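Local coordinates for GCN5-related N-acetyltransferase (Ralstonia eutropha JMP134, PDB 2Q0Y), which acts as a GNAT-family N-acetyltransferase, presumably moving an acetyl group from acetyl-CoA to an amine, and binds zinc and magnesium ions in the crystal, at the interface of chains A and B. Numbering follows the deposited sequence. Chains: chain A/B, GCN5-related N-acetyltransferase.

The interface of chains A and B. Residues chain A 124-126, 144, 146; chain B 146-148.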
loop_
_atom_site.group_PDB
_atom_site.type_symbol
_atom_site.label_atom_id
_atom_site.label_comp_id
_atom_site.label_asym_id
_atom_site.label_seq_id
_atom_site.Cartn_x
_atom_site.Cartn_y
_atom_site.Cartn_z
ATOM N N ALA A 124 -4.167 -1.976 -9.627
ATOM C CA ALA A 124 -4.607 -0.983 -8.652
ATOM C C ALA A 124 -5.056 -1.637 -7.358
ATOM O O ALA A 124 -5.448 -2.829 -7.337
ATOM C CB ALA A 124 -5.741 -0.165 -9.236
ATOM N N VAL A 125 -5.011 -0.846 -6.289
ATOM C CA VAL A 125 -5.429 -1.288 -4.963
ATOM C C VAL A 125 -6.274 -0.204 -4.306
ATOM O O VAL A 125 -6.289 0.941 -4.746
ATOM C CB VAL A 125 -4.232 -1.655 -4.041
ATOM C CG1 VAL A 125 -3.434 -2.846 -4.603
ATOM C CG2 VAL A 125 -3.329 -0.473 -3.824
ATOM N N LEU A 126 -7.016 -0.601 -3.277
ATOM C CA LEU A 126 -7.824 0.311 -2.464
ATOM C C LEU A 126 -7.938 -0.314 -1.086
ATOM O O LEU A 126 -7.678 -1.504 -0.938
ATOM C CB LEU A 126 -9.216 0.529 -3.098
ATOM C CG LEU A 126 -10.165 -0.651 -3.341
ATOM C CD1 LEU A 126 -10.882 -1.136 -2.074
ATOM C CD2 LEU A 126 -11.189 -0.270 -4.402
ATOM N N THR A 144 -6.612 -8.736 -0.785
ATOM C CA THR A 144 -5.187 -9.004 -0.854
ATOM C C THR A 144 -4.706 -9.646 0.446
ATOM O O THR A 144 -5.476 -9.866 1.370
ATOM C CB THR A 144 -4.343 -7.759 -1.137
ATOM O OG1 THR A 144 -4.191 -6.968 0.057
ATOM C CG2 THR A 144 -4.949 -6.924 -2.261
ATOM N N GLU A 146 -2.518 -8.229 2.441
ATOM C CA GLU A 146 -1.954 -7.192 3.288
ATOM C C GLU A 146 -2.314 -7.398 4.750
ATOM O O GLU A 146 -3.441 -7.775 5.092
ATOM C CB GLU A 146 -2.407 -5.811 2.822
ATOM C CG GLU A 146 -1.666 -4.691 3.518
ATOM C CD GLU A 146 -2.133 -3.333 3.096
ATOM O OE1 GLU A 146 -3.267 -2.943 3.411
ATOM O OE2 GLU A 146 -1.348 -2.656 2.432
ATOM N N GLU B 146 -7.541 -4.172 2.397
ATOM C CA GLU B 146 -7.062 -3.923 1.048
ATOM C C GLU B 146 -7.659 -4.897 0.047
ATOM O O GLU B 146 -7.809 -6.094 0.319
ATOM C CB GLU B 146 -5.537 -3.983 0.999
ATOM C CG GLU B 146 -4.979 -3.502 -0.322
ATOM C CD GLU B 146 -3.488 -3.596 -0.393
ATOM O OE1 GLU B 146 -2.939 -4.707 -0.426
ATOM O OE2 GLU B 146 -2.862 -2.534 -0.407
HETATM N N MSE B 147 -7.999 -4.360 -1.118
HETATM C CA MSE B 147 -8.449 -5.141 -2.242
HETATM C C MSE B 147 -7.712 -4.645 -3.474
HETATM O O MSE B 147 -7.206 -3.520 -3.496
HETATM C CB MSE B 147 -9.969 -4.998 -2.435
HETATM C CG MSE B 147 -10.786 -5.368 -1.196
HETATM SE SE MSE B 147 -12.669 -5.138 -1.450
HETATM C CE MSE B 147 -13.005 -6.691 -2.509
ATOM N N SER B 148 -7.670 -5.485 -4.497
ATOM C CA SER B 148 -6.926 -5.192 -5.706
ATOM C C SER B 148 -7.685 -5.604 -6.959
ATOM O O SER B 148 -8.609 -6.430 -6.906
ATOM C CB SER B 148 -5.565 -5.893 -5.671
ATOM O OG SER B 148 -5.681 -7.315 -5.810
#
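The carboxylate of B:Glu146 has a different neighbour on each face: the carboxylate of A:Glu146 lies over one, its plane turned by 31°, and A:Val125 lies against the other, CG1 beneath the carboxylate carbon and CG2 below and beyond OE2 of B:Glu146, 4.0 Å from it. At one edge, the hydroxyl OG1 of A:Thr144 donates a hydrogen bond to OE1 of B:Glu146 (2.6 Å), which receives it on its anti lone pair. This cluster borders an antiparallel strand exchange between two GNAT-fold subunits, in which the C-terminal strand 146-150 of chain B pairs with strand 123-127 of chain A. Two-fold symmetry repeats the arrangement with the chains swapped, although the dimer need not persist in solution.

In the pairing, backbone N and O atoms of A:Leu126 and B:Met147, a selenomethionine, bond reciprocally, both at 2.9 Å; A:Val125 stands opposite B:Ser148 in the next bridge. The side chains of A:Leu126 and B:Met147 run side by side, CD1 touching CB. Nearby, the backbone N of A:Thr144 reaches O of B:Glu146 from above the carbonyl plane (3.1 Å). The chi1 of A:Thr144, 78°, points OG1 at the carboxylate and leaves CG2 packed 3.6 Å from CB of B:Ser148. OG1 also accepts a hydrogen bond from the backbone N of A:Glu146, linking the start of strand 146-150 of chain A to the partner's acid.

Each Glu146 runs out extended, chi1 -170° placing CG opposite the backbone N, and the OE2 atoms of A:Glu146 and B:Glu146 come within 3.2 Å. Such proximity would probably be unfavourable for two bare carboxylates; the magnesium ion that Glu146 binds together with His127 may offset it.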